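Local coordinates for putative endonuclease/exonuclease/phosphatase family protein (Bacteroides vulgatus ATCC 8482, PDB 3G6S) that belongs to the endonuclease/exonuclease/phosphatase family with a DNase I-like fold and probably hydrolyses phosphodiester bonds, perhaps in nucleic acids, at residues D206-D211 / C220-F225. Sequence-based numbering, arbitrary orientation.
Sequences DYTFHD and CEKIDF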
ATOM      1  N   ASP A 206       4.633 -16.964  -0.904  1.00 29.84           N
ATOM      2  CA  ASP A 206       4.349 -16.445   0.437  1.00 36.17           C
ATOM      3  C   ASP A 206       5.323 -15.371   0.924  1.00 28.29           C
ATOM      4  O   ASP A 206       5.348 -15.037   2.109  1.00 30.84           O
ATOM      5  CB  ASP A 206       4.291 -17.592   1.462  1.00 38.58           C
ATOM      6  CG  ASP A 206       5.530 -18.468   1.438  1.00 51.57           C
ATOM      7  OD1 ASP A 206       6.655 -17.922   1.371  1.00 57.47           O
ATOM      8  OD2 ASP A 206       5.384 -19.710   1.504  1.00 56.24           O
ATOM      9  N   TYR A 207       6.123 -14.834   0.011  1.00 35.00           N
ATOM     10  CA  TYR A 207       7.075 -13.780   0.352  1.00 27.89           C
ATOM     11  C   TYR A 207       6.834 -12.603  -0.587  1.00 28.21           C
ATOM     12  O   TYR A 207       6.331 -12.784  -1.695  1.00 28.73           O
ATOM     13  CB  TYR A 207       8.516 -14.282   0.214  1.00 34.64           C
ATOM     14  CG  TYR A 207       8.853 -14.841  -1.149  1.00 33.09           C
ATOM     15  CD1 TYR A 207       8.510 -16.150  -1.491  1.00 32.02           C
ATOM     16  CD2 TYR A 207       9.519 -14.062  -2.099  1.00 31.31           C
ATOM     17  CE1 TYR A 207       8.827 -16.669  -2.745  1.00 32.68           C
ATOM     18  CE2 TYR A 207       9.837 -14.573  -3.352  1.00 30.26           C
ATOM     19  CZ  TYR A 207       9.487 -15.877  -3.665  1.00 27.90           C
ATOM     20  OH  TYR A 207       9.796 -16.392  -4.898  1.00 33.16           O
ATOM     21  N   THR A 208       7.211 -11.408  -0.143  1.00 23.00           N
ATOM     22  CA  THR A 208       6.992 -10.196  -0.919  1.00 27.34           C
ATOM     23  C   THR A 208       8.265  -9.407  -1.261  1.00 30.60           C
ATOM     24  O   THR A 208       8.215  -8.386  -1.956  1.00 39.20           O
ATOM     25  CB  THR A 208       5.980  -9.273  -0.167  1.00 32.11           C
ATOM     26  OG1 THR A 208       5.714  -8.092  -0.936  1.00 54.98           O
ATOM     27  CG2 THR A 208       6.539  -8.857   1.173  1.00 26.35           C
ATOM     28  N   PHE A 209       9.409  -9.865  -0.772  1.00 29.62           N
ATOM     29  CA  PHE A 209      10.665  -9.194  -1.078  1.00 26.57           C
ATOM     30  C   PHE A 209      11.713 -10.214  -1.514  1.00 21.75           C
ATOM     31  O   PHE A 209      11.949 -11.196  -0.824  1.00 36.49           O
ATOM     32  CB  PHE A 209      11.173  -8.421   0.131  1.00 32.77           C
ATOM     33  CG  PHE A 209      12.380  -7.585  -0.161  1.00 31.81           C
ATOM     34  CD1 PHE A 209      12.293  -6.504  -1.039  1.00 28.60           C
ATOM     35  CD2 PHE A 209      13.611  -7.897   0.415  1.00 28.07           C
ATOM     36  CE1 PHE A 209      13.419  -5.742  -1.346  1.00 35.17           C
ATOM     37  CE2 PHE A 209      14.750  -7.149   0.122  1.00 36.53           C
ATOM     38  CZ  PHE A 209      14.659  -6.064  -0.763  1.00 34.83           C
ATOM     39  N   HIS A 210      12.340  -9.977  -2.658  1.00 29.31           N
ATOM     40  CA  HIS A 210      13.344 -10.893  -3.184  1.00 27.92           C
ATOM     41  C   HIS A 210      14.581 -10.147  -3.690  1.00 32.97           C
ATOM     42  O   HIS A 210      15.526 -10.766  -4.176  1.00 31.69           O
ATOM     43  CB  HIS A 210      12.724 -11.713  -4.315  1.00 33.27           C
ATOM     44  CG  HIS A 210      11.940 -10.887  -5.289  1.00 34.32           C
ATOM     45  ND1 HIS A 210      12.533 -10.000  -6.159  1.00 26.23           N
ATOM     46  CD2 HIS A 210      10.605 -10.779  -5.491  1.00 34.09           C
ATOM     47  CE1 HIS A 210      11.598  -9.378  -6.856  1.00 24.76           C
ATOM     48  NE2 HIS A 210      10.420  -9.832  -6.470  1.00 29.42           N
ATOM     49  N   ASP A 211      14.558  -8.821  -3.574  1.00 34.48           N
ATOM     50  CA  ASP A 211      15.664  -7.965  -4.006  1.00 39.61           C
ATOM     51  C   ASP A 211      16.048  -8.222  -5.467  1.00 35.91           C
ATOM     52  O   ASP A 211      17.216  -8.421  -5.785  1.00 37.95           O
ATOM     53  CB  ASP A 211      16.878  -8.169  -3.082  1.00 42.06           C
ATOM     54  CG  ASP A 211      18.033  -7.235  -3.409  1.00 44.45           C
ATOM     55  OD1 ASP A 211      17.786  -6.053  -3.730  1.00 52.67           O
ATOM     56  OD2 ASP A 211      19.199  -7.672  -3.327  1.00 48.82           O
ATOM     57  N   CYS A 220      13.324 -15.613   1.636  1.00 39.96           N
ATOM     58  CA  CYS A 220      12.565 -14.387   1.437  1.00 38.29           C
ATOM     59  C   CYS A 220      11.491 -14.216   2.509  1.00 37.77           C
ATOM     60  O   CYS A 220      10.928 -15.191   3.016  1.00 39.37           O
ATOM     61  CB  CYS A 220      11.920 -14.385   0.056  1.00 39.66           C
ATOM     62  SG  CYS A 220      13.073 -14.220  -1.308  1.00 37.55           S
ATOM     63  N   GLU A 221      11.213 -12.965   2.847  1.00 28.93           N
ATOM     64  CA  GLU A 221      10.221 -12.665   3.858  1.00 28.48           C
ATOM     65  C   GLU A 221       9.073 -11.848   3.293  1.00 33.51           C
ATOM     66  O   GLU A 221       9.179 -11.240   2.221  1.00 30.72           O
ATOM     67  CB  GLU A 221      10.847 -11.876   4.997  1.00 31.77           C
ATOM     68  CG  GLU A 221      12.166 -12.419   5.491  1.00 42.77           C
ATOM     69  CD  GLU A 221      12.711 -11.589   6.628  1.00 51.69           C
ATOM     70  OE1 GLU A 221      12.623 -10.337   6.543  1.00 37.83           O
ATOM     71  OE2 GLU A 221      13.237 -12.182   7.599  1.00 54.27           O
ATOM     72  N   LYS A 222       7.974 -11.838   4.040  1.00 28.75           N
ATOM     73  CA  LYS A 222       6.786 -11.083   3.669  1.00 24.78           C
ATOM     74  C   LYS A 222       6.772  -9.835   4.542  1.00 19.25           C
ATOM     75  O   LYS A 222       6.623  -9.934   5.754  1.00 27.90           O
ATOM     76  CB  LYS A 222       5.528 -11.919   3.924  1.00 23.26           C
ATOM     77  CG  LYS A 222       4.231 -11.160   3.727  1.00 24.75           C
ATOM     78  CD  LYS A 222       3.055 -12.115   3.660  1.00 32.19           C
ATOM     79  CE  LYS A 222       1.815 -11.443   3.062  1.00 31.95           C
ATOM     80  NZ  LYS A 222       1.302 -10.331   3.913  1.00 34.81           N
ATOM     81  N   ILE A 223       6.944  -8.668   3.933  1.00 16.92           N
ATOM     82  CA  ILE A 223       6.951  -7.424   4.687  1.00 23.64           C
ATOM     83  C   ILE A 223       5.876  -6.474   4.212  1.00 24.07           C
ATOM     84  O   ILE A 223       5.776  -5.349   4.702  1.00 34.53           O
ATOM     85  CB  ILE A 223       8.303  -6.707   4.594  1.00 26.00           C
ATOM     86  CG1 ILE A 223       8.615  -6.365   3.139  1.00 26.38           C
ATOM     87  CG2 ILE A 223       9.389  -7.605   5.175  1.00 30.24           C
ATOM     88  CD1 ILE A 223       9.957  -5.700   2.944  1.00 34.78           C
ATOM     89  N   ASP A 224       5.076  -6.921   3.251  1.00 22.78           N
ATOM     90  CA  ASP A 224       3.996  -6.094   2.724  1.00 27.77           C
ATOM     91  C   ASP A 224       2.674  -6.706   3.143  1.00 18.97           C
ATOM     92  O   ASP A 224       2.495  -7.910   3.045  1.00 22.59           O
ATOM     93  CB  ASP A 224       4.116  -5.993   1.199  1.00 27.57           C
ATOM     94  CG  ASP A 224       5.410  -5.285   0.765  1.00 42.45           C
ATOM     95  OD1 ASP A 224       6.390  -5.975   0.403  1.00 38.01           O
ATOM     96  OD2 ASP A 224       5.453  -4.033   0.811  1.00 34.52           O
ATOM     97  N   PHE A 225       1.744  -5.888   3.619  1.00 20.39           N
ATOM     98  CA  PHE A 225       0.466  -6.429   4.073  1.00 21.79           C
ATOM     99  C   PHE A 225      -0.766  -5.646   3.660  1.00 25.23           C
ATOM    100  O   PHE A 225      -0.701  -4.466   3.304  1.00 22.43           O
ATOM    101  CB  PHE A 225       0.440  -6.526   5.607  1.00 15.14           C
ATOM    102  CG  PHE A 225       1.584  -7.291   6.195  1.00 18.80           C
ATOM    103  CD1 PHE A 225       1.423  -8.619   6.593  1.00 22.32           C
ATOM    104  CD2 PHE A 225       2.827  -6.676   6.365  1.00 18.03           C
ATOM    105  CE1 PHE A 225       2.485  -9.330   7.156  1.00 21.74           C
ATOM    106  CE2 PHE A 225       3.899  -7.368   6.923  1.00 23.02           C
ATOM    107  CZ  PHE A 225       3.733  -8.700   7.323  1.00 18.82           C
TER
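The carbonyl oxygen of Glu-221 takes two successive amides of the facing loop. Thr-208 N donates to Glu-221 O over 3.1 Å with an N-H...O angle of 161°, while Phe-209 N adds a weak bond to the same oxygen at 3.3 Å. Beside this fork, Thr-208 OG1 stands 2.6 Å from Asp-224 OD1, the two side chains crossing at about a right angle. OG1 also lies within hydrogen-bonding reach of Asn-252 O; a threonine suits the place chiefly by offering a hydroxyl to this oxygen-rich corner, its methyl resting only loosely near CG1 of Ile-223. Asp-224 OD2 lies close to Asp-172 OD2, two like charges side by side.

On the other flank, a chi1 of 56° sets CG of Tyr-207 against CB of Cys-220, 3.3 Å off, and the ring meets Cys-220 obliquely. Cys-220 SG lies 4.2 Å from the ring centroid, a sulfur-aromatic contact, and Cys-220 CB touches Tyr-207 CD2. Cysteine is small enough for SG to sit in the corner made by this ring and CB of His-210, 3.9 Å from the latter, while the tyrosine hydroxyl bonds to Glu-242. An alanine in place of Tyr-207 would probably leave Cys-220 SG without its aromatic neighbour and Glu-242 without that hydroxyl. Lys-222 lays CB against Asp-206 O, and its long chain carries NZ to Asp-224 O, 2.8 Å away.

The loop 206-211 follows edge strand 201-204 of one sheet, and 220-225 runs into strand 224-228 of the other, so the contact joins the two sheets' ends at the loop holding His-251 and Asn-252, with Tyr-196 of helix 195-198 against Asp-206 and Lys-222.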